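Local coordinates for SusD superfamily protein (Bacteroides fragilis NCTC 9343, PDB 3NQP) that probably binds glycans at the outer membrane, as SusD-family lipoproteins do, for uptake through a partner transporter, at residues A[26-31]-A[195-200]; A[100-105]-A[115-120]; A[290-295]-A[339-344]; A[433-438]-A[466-471]; A[481-486]-A[490-495]. All blocks are in the same frame, centred on the assembly; numbering follows the deposited sequence. Where two conformers were deposited one is given.

Interactions 1 and 2 form one continuous patch of the helical N-terminal part, their centres about 12 Å apart: Ile28 of 26-31 packs on Tyr116 and Val120 of 115-120, and interaction 2 is nested in the chain between the two segments of interaction 1. Interactions 4 and 5 form a second patch, centres about 16 Å apart, where Val469 O and Leu483 N lie 3.1 Å from each other, a probable hydrogen bond. Interaction 3 stands alone, its centre about 34 Å from that of interaction 4 and about 42 Å from that of interaction 1. The 1,2-ethanediol beside interaction 1 is probably from the crystallisation liquor.

Interaction 1. Residues A[26-31]-A[195-200]; sequences AYIDGI and KVYWSK. With EDO (1,2-ethanediol), chain G.
Tyr197 OH donates to Asp29 OD1 at 2.8 Å in one of the two conformers of Asp29, and also receives a weak hydrogen bond from O2 of a 1,2-ethanediol, 3.3 Å from that OH. The phenol is then donor to the protein and acceptor from the diol, which is also hydrogen-bonded to Lys33. In this conformer the hydroxyl reaches OD1 from above the carboxylate, 65° out of its plane, and the ring and carboxylate planes are turned 45° from each other. OD1 itself lies at the ring edge, near the ring plane. Tyr197 has CG anti to its carbonyl carbon (chi1 -73°), which carries the ring up to helix 21-37 from the loop ahead of helix 200-216. Ile28, the residue before Asp29, adds an apolar contact: its CG2 lies 4.1 Å from Tyr197 CE2, oblique to the ring. Asp29 OD2 forms a salt bridge with Arg192, and His32 meets the Tyr197 ring while its NE2 bonds to Trp198 N. The first helix thus meets a loop 164 residues further on. The salt bridge to Arg192 would favour the ionised carboxylate of Asp29, to which the phenol adds a neutral donor in this conformer.

Interaction 2. Residues A[100-105]-A[115-120]; sequences ARVTDA and FYLGEV
Leu117 lays one methyl against Val102 and the other against the backbone of Thr103. CD2 lies 4.2 Å from Val102 CG1, and CD1 rests 4.0 Å from Thr103 CA. The Val102 and Leu117 side chains run past each other in opposite directions and meet through one methyl each. Val102 has CG1 anti to the backbone N (chi1 166°), which brings that methyl to the leucine. Leu117 in turn holds CG anti to its carbonyl carbon, and its branch reaches across to the type I beta turn formed by Val102 to Ala105. This turn is closed by Ala105 N to Val102 O at 3.0 Å. Thr103 OG1 is 4.2 Å from Leu117 CD1, but its polar partner is Ile99 O, four residues back. The contact joins consecutive helices, 89-102 and 110-135, close to their connection, as in a helical hairpin. Lys113 adds a polar tie beside it, bonding to Ala105 O and weakly to Thr103 O, while Tyr180 of helix 163-181 also touches Leu117. Between the two segments themselves the contact is one of dispersion forces and water exclusion: the threonine hydroxyl is bonded to Ile99 O, and the leucine meets mainly carbon.

Interaction 3. Residues A[290-295]-A[339-344]; sequences GSTKNR and IASYNK
Two waters carry the polar part of the contact between Arg295 and strand 338-344. Water 1 donates to Thr292 OG1, accepts from Arg295 NH1 at 2.9 Å, and lies 2.8 Å from Ser341 OG; Asp61 also bonds to Thr292 OG1, and His357 to Ser341 OG. Water 2 accepts from Arg295 NE and donates to Asn343 OD1 at 2.7 Å, in the guanidinium plane at its edge. The Arg295 chain is extended from CG to NE (chi3 176°), which carries the guanidinium alongside Asn343 to both waters, the guanidinium and amide planes 69° apart. The strand pairs with 351-358 in a two-stranded antiparallel sheet, and the 3-10 turn 292-294 lies against it; Tyr354 of the partner strand makes a cation-pi contact with Arg295. Within the turn segment, Arg295 NH1 bonds to Ser291 OG at 2.9 Å, tilted 22° from the guanidinium plane. The remaining contacts are van der Waals: Thr292 CG2 meets Ser341 CB at 3.8 Å, and Arg295 CB sits 3.3 Å from Tyr342 O.

Interaction 4. Residues A[433-438]-A[466-471]; sequences TNELAI and TPLVFC
Helix 431-445, in the C-terminal SusD-family region, is met here by a short 3-10 turn, 468-470, in the long connection between helices 452-458 and 498-503. The turn presents Leu468 to the helix, and its own backbone is closed by Phe470 N to Pro467 O at 3.0 Å and Cys471 N to Leu468 O at 3.1 Å. Leu468 is directed toward the helix and places both of its methyls round one methyl of Leu436: CD2 of Leu436 is 3.8 Å from Leu468 CD1 and 4.2 Å from Leu468 CD2. The two leucine side chains cross at a slant. In Leu468 CG stands anti to the carbonyl carbon (chi1 -75°), which sends the branch out from the turn towards the helix. Glu435, the preceding residue on the helix, offers only its aliphatic part to the turn. Its carboxylate serves other partners: OE2 forms a salt bridge with Lys216 and accepts from Thr460 N, and OE1 accepts from Asn394 ND2. These bonds would stabilise a probably charged, buried carboxylate beside an otherwise apolar contact. Met459, which shares a backbone hydrogen bond with Leu468, also touches the Glu435 side chain. Glu435 CG comes to 4.4 Å from Leu468 CD1.

Interaction 5. Residues A[481-486]-A[490-495]; sequences PILNKS and HKLLWP
Leu483 points at the 3-10 turn 490-492 and meets it with one methyl, CD1, which touches both Lys491 and Leu492. Lys491 starts towards Leu483, its CB 4.1 Å from Leu483 CD1, but its extended chain then leads away, ending at a salt bridge with Glu488 and a hydrogen bond to Gln73 O. Leu492 leaves its backbone at an angle to the contact, and CG anti to the carbonyl carbon (chi1 -64°) lets CD2 come back to 4.1 Å from Leu483 CD1. The two segments, separated by three residues, lie in the same long connection before helix 498-503. An Asx turn at Asn484 follows Leu483 and leads into the link to 490-495: Asn484 OD1 accepts from Ser486 N at 2.9 Å, in the carbonyl plane, and from Ser486 OG at 2.8 Å, tilted 26° from it. Glu488 also holds Asn484 N through OE1. Leu492 packs on Phe470 of 466-471 as well, and the Lys491 carbonyl oxygen near Leu483 CD1 accepts from Arg50.

Interaction 1. Residues A[26-31]-A[195-200]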
# COMPACT_ATOMS: atom_id res chain seq x y z
N ALA A 26 14.84 -3.22 -22.82
CA ALA A 26 14.72 -1.78 -22.55
C ALA A 26 13.27 -1.41 -22.23
O ALA A 26 13.01 -0.64 -21.31
CB ALA A 26 15.25 -0.92 -23.75
N TYR A 27 12.32 -1.95 -22.98
CA TYR A 27 10.95 -1.60 -22.76
C TYR A 27 10.47 -2.16 -21.41
O TYR A 27 9.71 -1.49 -20.71
CB TYR A 27 10.10 -2.11 -23.93
CG TYR A 27 8.82 -1.36 -24.14
CD1 TYR A 27 8.75 -0.27 -25.01
CD2 TYR A 27 7.65 -1.75 -23.48
CE1 TYR A 27 7.58 0.39 -25.26
CE2 TYR A 27 6.45 -1.09 -23.72
CZ TYR A 27 6.42 -0.01 -24.60
OH TYR A 27 5.28 0.67 -24.85
N ILE A 28 10.94 -3.34 -21.01
CA ILE A 28 10.65 -3.89 -19.69
C ILE A 28 11.17 -2.99 -18.59
O ILE A 28 10.47 -2.77 -17.58
CB ILE A 28 11.22 -5.33 -19.49
CG1 ILE A 28 10.34 -6.33 -20.21
CG2 ILE A 28 11.31 -5.73 -17.99
CD1 ILE A 28 9.04 -6.62 -19.48
N ASP A 29 12.38 -2.47 -18.76
CA ASP A 29 12.89 -1.51 -17.81
C ASP A 29 12.03 -0.27 -17.73
O ASP A 29 11.78 0.24 -16.64
CB ASP A 29 14.35 -1.13 -18.13
CG ASP A 29 15.32 -2.24 -17.79
OD1 ASP A 29 14.89 -3.33 -17.38
OD2 ASP A 29 16.53 -2.00 -17.93
N GLY A 30 11.61 0.23 -18.89
CA GLY A 30 10.73 1.40 -18.96
C GLY A 30 9.42 1.15 -18.27
O GLY A 30 8.92 2.01 -17.56
N ILE A 31 8.82 0.00 -18.54
CA ILE A 31 7.58 -0.39 -17.85
C ILE A 31 7.78 -0.32 -16.32
O ILE A 31 6.92 0.18 -15.59
CB ILE A 31 7.08 -1.80 -18.27
CG1 ILE A 31 6.40 -1.75 -19.66
CG2 ILE A 31 6.14 -2.42 -17.16
CD1 ILE A 31 6.30 -3.14 -20.36
N LYS A 195 14.21 -8.66 -6.62
CA LYS A 195 13.01 -8.18 -5.97
C LYS A 195 12.52 -6.80 -6.40
O LYS A 195 11.61 -6.29 -5.81
CB LYS A 195 13.15 -8.34 -4.46
CG LYS A 195 13.07 -9.85 -4.10
CD LYS A 195 13.51 -10.18 -2.71
CE LYS A 195 13.32 -11.65 -2.37
NZ LYS A 195 13.33 -11.88 -0.87
N VAL A 196 13.11 -6.22 -7.45
CA VAL A 196 12.59 -4.96 -8.00
C VAL A 196 12.07 -5.04 -9.43
O VAL A 196 11.72 -4.02 -10.03
CB VAL A 196 13.62 -3.84 -7.82
CG1 VAL A 196 13.85 -3.62 -6.25
CG2 VAL A 196 14.95 -4.13 -8.65
N TYR A 197 12.00 -6.26 -9.95
CA TYR A 197 11.24 -6.61 -11.15
C TYR A 197 10.13 -7.55 -10.73
O TYR A 197 10.29 -8.33 -9.80
CB TYR A 197 12.14 -7.29 -12.18
CG TYR A 197 13.07 -6.30 -12.83
CD1 TYR A 197 14.27 -5.94 -12.24
CD2 TYR A 197 12.70 -5.67 -14.03
CE1 TYR A 197 15.13 -4.99 -12.85
CE2 TYR A 197 13.52 -4.75 -14.64
CZ TYR A 197 14.74 -4.39 -14.04
OH TYR A 197 15.56 -3.47 -14.64
N TRP A 198 9.00 -7.48 -11.40
CA TRP A 198 7.85 -8.30 -11.05
C TRP A 198 8.20 -9.76 -11.25
O TRP A 198 9.03 -10.10 -12.10
CB TRP A 198 6.65 -7.88 -11.89
CG TRP A 198 5.32 -8.43 -11.39
CD1 TRP A 198 4.74 -9.59 -11.76
CD2 TRP A 198 4.47 -7.85 -10.41
NE1 TRP A 198 3.55 -9.75 -11.11
CE2 TRP A 198 3.36 -8.69 -10.28
CE3 TRP A 198 4.52 -6.66 -9.65
CZ2 TRP A 198 2.29 -8.39 -9.44
CZ3 TRP A 198 3.47 -6.40 -8.81
CH2 TRP A 198 2.38 -7.26 -8.69
N SER A 199 7.63 -10.63 -10.42
CA SER A 199 8.04 -12.03 -10.33
C SER A 199 6.81 -12.89 -10.14
O SER A 199 5.72 -12.38 -9.88
CB SER A 199 8.98 -12.24 -9.13
OG SER A 199 8.28 -11.94 -7.88
N LYS A 200 7.01 -14.20 -10.20
CA LYS A 200 5.94 -15.18 -9.93
C LYS A 200 5.36 -15.02 -8.52
O LYS A 200 4.13 -15.01 -8.31
CB LYS A 200 6.44 -16.58 -10.18
CG LYS A 200 5.38 -17.67 -10.09
CD LYS A 200 6.03 -19.01 -10.13
CE LYS A 200 5.10 -20.06 -9.69
NZ LYS A 200 5.61 -21.39 -9.90
C1 EDO G . 15.12 -0.44 -11.46
O1 EDO G . 15.03 0.97 -11.72
C2 EDO G . 13.86 -1.14 -11.95
O2 EDO G . 13.82 -1.00 -13.38

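Interaction 2. Residues A[100-105]-A[115-120]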
# COMPACT_ATOMS: atom_id res chain seq x y z
N ALA A 100 1.24 -7.40 -27.42
CA ALA A 100 1.04 -7.49 -28.89
C ALA A 100 2.38 -7.75 -29.62
O ALA A 100 2.48 -8.63 -30.45
CB ALA A 100 0.36 -6.20 -29.42
N ARG A 101 3.42 -7.01 -29.30
CA ARG A 101 4.69 -7.19 -30.03
C ARG A 101 5.49 -8.43 -29.71
O ARG A 101 6.22 -8.95 -30.56
CB ARG A 101 5.61 -5.99 -29.83
CG ARG A 101 5.10 -4.73 -30.52
CD ARG A 101 6.26 -3.73 -30.64
NE ARG A 101 5.84 -2.33 -30.54
CZ ARG A 101 6.59 -1.29 -30.91
NH1 ARG A 101 7.81 -1.47 -31.42
NH2 ARG A 101 6.11 -0.06 -30.78
N VAL A 102 5.41 -8.89 -28.47
CA VAL A 102 6.31 -9.91 -27.97
C VAL A 102 5.70 -11.33 -28.01
O VAL A 102 6.44 -12.30 -28.09
CB VAL A 102 6.83 -9.53 -26.56
CG1 VAL A 102 7.48 -10.71 -25.88
CG2 VAL A 102 7.77 -8.36 -26.65
N THR A 103 4.37 -11.45 -27.97
CA THR A 103 3.73 -12.75 -27.91
C THR A 103 4.29 -13.72 -28.97
O THR A 103 4.59 -14.87 -28.64
CB THR A 103 2.20 -12.64 -27.97
OG1 THR A 103 1.75 -12.04 -26.75
CG2 THR A 103 1.52 -14.01 -28.10
N ASP A 104 4.50 -13.27 -30.21
CA ASP A 104 5.03 -14.17 -31.26
C ASP A 104 6.46 -13.85 -31.73
O ASP A 104 6.86 -14.27 -32.82
CB ASP A 104 4.05 -14.20 -32.44
CG ASP A 104 2.68 -14.71 -32.03
OD1 ASP A 104 2.61 -15.66 -31.23
OD2 ASP A 104 1.67 -14.17 -32.51
N ALA A 105 7.23 -13.15 -30.91
CA ALA A 105 8.59 -12.75 -31.23
C ALA A 105 9.52 -13.94 -31.30
O ALA A 105 9.45 -14.85 -30.46
CB ALA A 105 9.12 -11.79 -30.18
N PHE A 115 9.10 -15.13 -19.22
CA PHE A 115 9.32 -14.36 -17.98
C PHE A 115 8.78 -12.95 -18.12
O PHE A 115 8.08 -12.46 -17.23
CB PHE A 115 10.79 -14.31 -17.57
CG PHE A 115 10.96 -13.81 -16.17
CD1 PHE A 115 10.78 -14.66 -15.11
CD2 PHE A 115 11.21 -12.48 -15.92
CE1 PHE A 115 10.90 -14.21 -13.82
CE2 PHE A 115 11.31 -12.02 -14.61
CZ PHE A 115 11.17 -12.90 -13.58
N TYR A 116 9.10 -12.31 -19.24
CA TYR A 116 8.63 -10.98 -19.56
C TYR A 116 7.12 -10.94 -19.69
O TYR A 116 6.48 -10.04 -19.16
CB TYR A 116 9.29 -10.45 -20.83
CG TYR A 116 10.75 -10.02 -20.70
CD1 TYR A 116 11.38 -9.94 -19.46
CD2 TYR A 116 11.49 -9.68 -21.83
CE1 TYR A 116 12.71 -9.52 -19.33
CE2 TYR A 116 12.83 -9.23 -21.72
CZ TYR A 116 13.43 -9.17 -20.47
OH TYR A 116 14.71 -8.74 -20.36
N LEU A 117 6.53 -11.93 -20.35
CA LEU A 117 5.07 -11.92 -20.50
C LEU A 117 4.40 -12.15 -19.12
O LEU A 117 3.42 -11.51 -18.78
CB LEU A 117 4.60 -12.89 -21.58
CG LEU A 117 4.94 -12.42 -23.00
CD1 LEU A 117 4.66 -13.49 -24.04
CD2 LEU A 117 4.22 -11.08 -23.31
N GLY A 118 4.98 -13.01 -18.28
CA GLY A 118 4.50 -13.17 -16.93
C GLY A 118 4.48 -11.84 -16.21
O GLY A 118 3.53 -11.50 -15.49
N GLU A 119 5.52 -11.05 -16.42
CA GLU A 119 5.64 -9.78 -15.69
C GLU A 119 4.54 -8.84 -16.19
O GLU A 119 3.86 -8.20 -15.38
CB GLU A 119 7.01 -9.14 -15.86
CG GLU A 119 8.13 -9.87 -15.14
CD GLU A 119 9.46 -9.17 -15.21
OE1 GLU A 119 9.86 -8.80 -16.32
OE2 GLU A 119 10.15 -9.00 -14.16
N VAL A 120 4.35 -8.78 -17.51
CA VAL A 120 3.54 -7.74 -18.10
C VAL A 120 2.05 -8.05 -17.89
O VAL A 120 1.28 -7.16 -17.61
CB VAL A 120 3.90 -7.48 -19.57
CG1 VAL A 120 2.88 -6.60 -20.22
CG2 VAL A 120 5.33 -6.84 -19.63

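Interaction 3. Residues A[290-295]-A[339-344]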
# COMPACT_ATOMS: atom_id res chain seq x y z
N GLY A 290 10.20 25.90 9.33
CA GLY A 290 9.20 25.27 10.19
C GLY A 290 9.45 25.42 11.67
O GLY A 290 10.52 25.82 12.07
N SER A 291 8.48 25.03 12.47
CA SER A 291 8.51 25.28 13.90
C SER A 291 9.00 24.07 14.67
O SER A 291 9.43 24.22 15.82
CB SER A 291 7.11 25.68 14.42
OG SER A 291 6.15 24.71 14.02
N THR A 292 8.94 22.87 14.08
CA THR A 292 9.37 21.64 14.80
C THR A 292 10.79 21.78 15.38
O THR A 292 11.04 21.39 16.51
CB THR A 292 9.26 20.36 13.90
OG1 THR A 292 7.92 20.24 13.40
CG2 THR A 292 9.64 19.09 14.65
N LYS A 293 11.71 22.36 14.62
CA LYS A 293 13.12 22.49 15.04
C LYS A 293 13.30 23.18 16.37
O LYS A 293 14.32 22.95 17.03
CB LYS A 293 13.99 23.20 14.02
CG LYS A 293 13.49 24.61 13.61
CD LYS A 293 14.53 25.38 12.79
CE LYS A 293 14.03 26.81 12.39
NZ LYS A 293 12.91 26.84 11.34
N ASN A 294 12.36 24.03 16.76
CA ASN A 294 12.45 24.77 18.02
C ASN A 294 11.69 24.10 19.15
O ASN A 294 11.64 24.62 20.22
CB ASN A 294 11.97 26.21 17.84
CG ASN A 294 12.79 26.97 16.82
OD1 ASN A 294 14.01 26.89 16.81
ND2 ASN A 294 12.12 27.67 15.94
N ARG A 295 11.10 22.93 18.91
CA ARG A 295 10.42 22.23 19.98
C ARG A 295 11.45 21.21 20.53
O ARG A 295 12.68 21.40 20.34
CB ARG A 295 9.14 21.57 19.47
CG ARG A 295 8.13 22.57 18.96
CD ARG A 295 6.67 22.11 18.91
NE ARG A 295 5.88 23.28 18.49
CZ ARG A 295 5.64 23.62 17.22
NH1 ARG A 295 6.04 22.85 16.21
NH2 ARG A 295 4.99 24.74 16.95
N ILE A 339 9.53 9.69 14.94
CA ILE A 339 10.14 10.47 16.01
C ILE A 339 9.09 11.46 16.48
O ILE A 339 8.31 11.98 15.68
CB ILE A 339 11.46 11.23 15.58
CG1 ILE A 339 12.16 11.83 16.83
CG2 ILE A 339 11.17 12.29 14.47
CD1 ILE A 339 13.61 12.45 16.55
N ALA A 340 9.03 11.71 17.79
CA ALA A 340 8.03 12.62 18.34
C ALA A 340 8.67 13.98 18.65
O ALA A 340 9.84 14.08 19.04
CB ALA A 340 7.43 12.00 19.61
N SER A 341 7.88 15.04 18.50
CA SER A 341 8.30 16.37 18.94
C SER A 341 7.34 16.80 20.04
O SER A 341 6.13 16.50 20.00
CB SER A 341 8.33 17.37 17.77
OG SER A 341 7.07 17.54 17.12
N TYR A 342 7.88 17.52 21.01
CA TYR A 342 7.17 17.87 22.24
C TYR A 342 7.22 19.39 22.52
O TYR A 342 8.22 20.03 22.26
CB TYR A 342 7.80 17.18 23.45
CG TYR A 342 7.71 15.68 23.43
CD1 TYR A 342 8.58 14.92 22.66
CD2 TYR A 342 6.72 15.02 24.14
CE1 TYR A 342 8.47 13.55 22.63
CE2 TYR A 342 6.61 13.68 24.11
CZ TYR A 342 7.48 12.93 23.36
OH TYR A 342 7.35 11.55 23.32
N ASN A 343 6.14 19.92 23.07
CA ASN A 343 6.14 21.19 23.79
C ASN A 343 6.65 20.97 25.18
O ASN A 343 6.48 19.89 25.72
CB ASN A 343 4.71 21.70 23.96
CG ASN A 343 4.37 22.77 23.01
OD1 ASN A 343 5.26 23.37 22.41
ND2 ASN A 343 3.05 23.05 22.87
N LYS A 344 7.27 22.00 25.75
CA LYS A 344 7.75 21.99 27.11
C LYS A 344 7.02 23.11 27.81
O LYS A 344 7.00 24.24 27.33
CB LYS A 344 9.26 22.22 27.17
CG LYS A 344 9.75 22.64 28.54
CD LYS A 344 11.20 22.25 28.78
CE LYS A 344 12.15 23.33 28.32
NZ LYS A 344 13.53 23.07 28.77
O HOH W 1 6.35 19.95 15.87
O HOH W 2 4.81 25.18 20.48

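Interaction 4. Residues A[433-438]-A[466-471]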
# COMPACT_ATOMS: atom_id res chain seq x y z
N THR A 433 -13.58 -9.46 17.39
CA THR A 433 -12.33 -9.18 18.14
C THR A 433 -11.15 -9.54 17.23
O THR A 433 -10.18 -8.81 17.15
CB THR A 433 -12.30 -9.97 19.43
OG1 THR A 433 -13.46 -9.65 20.18
CG2 THR A 433 -11.00 -9.66 20.32
N ASN A 434 -11.25 -10.69 16.55
CA ASN A 434 -10.24 -11.14 15.61
C ASN A 434 -10.06 -10.17 14.44
O ASN A 434 -8.93 -9.81 14.11
CB ASN A 434 -10.59 -12.50 15.02
CG ASN A 434 -10.37 -13.67 15.99
OD1 ASN A 434 -9.48 -13.65 16.86
ND2 ASN A 434 -11.19 -14.69 15.83
N GLU A 435 -11.14 -9.78 13.77
CA GLU A 435 -11.03 -8.85 12.62
C GLU A 435 -10.36 -7.54 13.04
O GLU A 435 -9.46 -7.04 12.37
CB GLU A 435 -12.41 -8.56 12.02
CG GLU A 435 -12.36 -8.01 10.64
CD GLU A 435 -12.31 -9.10 9.57
OE1 GLU A 435 -11.84 -10.23 9.84
OE2 GLU A 435 -12.76 -8.82 8.44
N LEU A 436 -10.78 -6.98 14.18
CA LEU A 436 -10.18 -5.74 14.67
C LEU A 436 -8.72 -5.90 15.09
O LEU A 436 -7.92 -4.99 14.89
CB LEU A 436 -11.01 -5.11 15.78
CG LEU A 436 -12.45 -4.69 15.41
CD1 LEU A 436 -13.27 -4.31 16.65
CD2 LEU A 436 -12.50 -3.55 14.30
N ALA A 437 -8.39 -7.04 15.68
CA ALA A 437 -7.01 -7.36 16.03
C ALA A 437 -6.12 -7.40 14.78
O ALA A 437 -4.96 -6.96 14.83
CB ALA A 437 -6.95 -8.68 16.84
N ILE A 438 -6.65 -7.90 13.67
CA ILE A 438 -5.89 -8.04 12.42
C ILE A 438 -5.73 -6.64 11.84
O ILE A 438 -4.62 -6.23 11.49
CB ILE A 438 -6.56 -9.00 11.40
CG1 ILE A 438 -6.52 -10.47 11.88
CG2 ILE A 438 -5.89 -8.89 9.99
CD1 ILE A 438 -7.58 -11.38 11.09
N THR A 466 -21.04 -5.72 8.00
CA THR A 466 -20.79 -4.36 7.48
C THR A 466 -19.30 -4.04 7.28
O THR A 466 -18.50 -4.30 8.18
CB THR A 466 -21.36 -3.34 8.46
OG1 THR A 466 -22.68 -3.75 8.80
CG2 THR A 466 -21.40 -1.93 7.87
N PRO A 467 -18.93 -3.46 6.13
CA PRO A 467 -17.55 -3.00 5.97
C PRO A 467 -17.11 -2.09 7.12
O PRO A 467 -17.91 -1.23 7.62
CB PRO A 467 -17.58 -2.23 4.67
CG PRO A 467 -18.63 -2.93 3.86
CD PRO A 467 -19.69 -3.39 4.85
N LEU A 468 -15.87 -2.26 7.54
CA LEU A 468 -15.41 -1.50 8.70
C LEU A 468 -15.33 0.03 8.45
O LEU A 468 -15.34 0.78 9.40
CB LEU A 468 -14.07 -2.01 9.22
CG LEU A 468 -14.08 -3.32 9.99
CD1 LEU A 468 -12.65 -3.61 10.52
CD2 LEU A 468 -15.19 -3.40 11.12
N VAL A 469 -15.25 0.46 7.18
CA VAL A 469 -15.27 1.89 6.85
C VAL A 469 -16.59 2.54 7.37
O VAL A 469 -16.60 3.74 7.71
CB VAL A 469 -15.13 2.12 5.33
CG1 VAL A 469 -16.35 1.53 4.61
CG2 VAL A 469 -14.97 3.60 5.00
N PHE A 470 -17.67 1.76 7.48
CA PHE A 470 -18.96 2.26 8.01
C PHE A 470 -19.20 2.08 9.52
O PHE A 470 -20.28 2.48 10.03
CB PHE A 470 -20.12 1.56 7.28
CG PHE A 470 -20.19 1.81 5.78
CD1 PHE A 470 -20.19 3.10 5.26
CD2 PHE A 470 -20.34 0.74 4.90
CE1 PHE A 470 -20.31 3.31 3.86
CE2 PHE A 470 -20.48 0.95 3.51
CZ PHE A 470 -20.42 2.26 2.99
N CYS A 471 -18.21 1.56 10.25
CA CYS A 471 -18.36 1.26 11.67
C CYS A 471 -17.43 2.14 12.49
O CYS A 471 -16.28 2.39 12.11
CB CYS A 471 -18.04 -0.22 11.95
SG CYS A 471 -19.01 -1.39 10.95

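Interaction 5. Residues A[481-486]-A[490-495]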
# COMPACT_ATOMS: atom_id res chain seq x y z
N PRO A 481 -17.94 6.50 12.62
CA PRO A 481 -17.50 5.84 11.41
C PRO A 481 -16.84 6.82 10.47
O PRO A 481 -17.20 7.99 10.46
CB PRO A 481 -18.80 5.33 10.78
CG PRO A 481 -19.91 6.04 11.45
CD PRO A 481 -19.41 6.52 12.78
N ILE A 482 -15.88 6.33 9.69
CA ILE A 482 -15.20 7.18 8.70
C ILE A 482 -16.18 7.62 7.61
O ILE A 482 -16.16 8.78 7.24
CB ILE A 482 -13.97 6.44 8.14
CG1 ILE A 482 -12.94 6.33 9.27
CG2 ILE A 482 -13.35 7.15 6.96
CD1 ILE A 482 -11.77 5.37 8.96
N LEU A 483 -17.02 6.71 7.09
CA LEU A 483 -18.19 7.05 6.27
C LEU A 483 -19.51 6.67 6.93
O LEU A 483 -19.64 5.65 7.58
CB LEU A 483 -18.15 6.35 4.89
CG LEU A 483 -16.93 6.66 3.99
CD1 LEU A 483 -16.95 5.82 2.69
CD2 LEU A 483 -16.84 8.18 3.71
N ASN A 484 -20.52 7.49 6.69
CA ASN A 484 -21.87 7.28 7.14
C ASN A 484 -22.53 6.45 6.07
O ASN A 484 -22.73 6.92 4.95
CB ASN A 484 -22.55 8.65 7.29
CG ASN A 484 -24.00 8.56 7.74
OD1 ASN A 484 -24.75 7.68 7.34
ND2 ASN A 484 -24.41 9.50 8.57
N LYS A 485 -22.89 5.22 6.41
CA LYS A 485 -23.46 4.31 5.44
C LYS A 485 -24.79 4.79 4.83
O LYS A 485 -25.13 4.40 3.73
CB LYS A 485 -23.65 2.94 6.06
CG LYS A 485 -24.01 1.85 5.04
CD LYS A 485 -23.91 0.47 5.68
CE LYS A 485 -24.00 -0.63 4.62
NZ LYS A 485 -25.27 -0.51 3.87
N SER A 486 -25.56 5.61 5.54
CA SER A 486 -26.88 5.98 5.02
C SER A 486 -26.81 7.14 4.01
O SER A 486 -27.67 7.24 3.15
CB SER A 486 -27.82 6.34 6.14
OG SER A 486 -27.42 7.59 6.67
N HIS A 490 -22.02 5.83 -1.54
CA HIS A 490 -21.45 6.08 -2.88
C HIS A 490 -19.97 6.47 -2.80
O HIS A 490 -19.23 6.28 -3.76
CB HIS A 490 -22.25 7.14 -3.63
CG HIS A 490 -22.13 8.52 -3.04
ND1 HIS A 490 -22.79 8.90 -1.90
CD2 HIS A 490 -21.42 9.60 -3.44
CE1 HIS A 490 -22.51 10.16 -1.62
NE2 HIS A 490 -21.67 10.62 -2.54
N LYS A 491 -19.51 6.96 -1.64
CA LYS A 491 -18.11 7.38 -1.50
C LYS A 491 -17.13 6.22 -1.26
O LYS A 491 -15.92 6.47 -1.08
CB LYS A 491 -17.95 8.39 -0.36
CG LYS A 491 -18.63 9.77 -0.56
CD LYS A 491 -18.27 10.71 0.57
CE LYS A 491 -18.93 12.09 0.46
NZ LYS A 491 -18.51 12.92 1.67
N LEU A 492 -17.61 4.97 -1.26
CA LEU A 492 -16.70 3.83 -1.30
C LEU A 492 -15.83 3.88 -2.57
O LEU A 492 -14.66 3.47 -2.54
CB LEU A 492 -17.46 2.50 -1.24
CG LEU A 492 -18.29 2.14 0.00
CD1 LEU A 492 -19.07 0.83 -0.27
CD2 LEU A 492 -17.39 2.03 1.25
N LEU A 493 -16.44 4.37 -3.68
CA LEU A 493 -15.79 4.57 -4.96
C LEU A 493 -15.52 6.05 -5.19
O LEU A 493 -16.11 6.90 -4.54
CB LEU A 493 -16.58 3.95 -6.13
CG LEU A 493 -16.95 2.47 -5.96
CD1 LEU A 493 -17.82 1.96 -7.13
CD2 LEU A 493 -15.72 1.58 -5.75
N TRP A 494 -14.57 6.34 -6.06
CA TRP A 494 -14.16 7.70 -6.35
C TRP A 494 -14.84 8.26 -7.61
O TRP A 494 -15.14 7.52 -8.58
CB TRP A 494 -12.64 7.75 -6.51
CG TRP A 494 -11.81 7.35 -5.32
CD1 TRP A 494 -12.03 6.31 -4.47
CD2 TRP A 494 -10.58 7.96 -4.91
NE1 TRP A 494 -11.00 6.25 -3.53
CE2 TRP A 494 -10.10 7.25 -3.80
CE3 TRP A 494 -9.82 9.04 -5.40
CZ2 TRP A 494 -8.90 7.58 -3.16
CZ3 TRP A 494 -8.64 9.39 -4.75
CH2 TRP A 494 -8.18 8.65 -3.66
N PRO A 495 -15.17 9.56 -7.58
CA PRO A 495 -15.82 10.12 -8.76
C PRO A 495 -14.81 10.52 -9.82
O PRO A 495 -13.61 10.55 -9.56
CB PRO A 495 -16.49 11.36 -8.20
CG PRO A 495 -15.51 11.84 -7.12
CD PRO A 495 -14.84 10.61 -6.59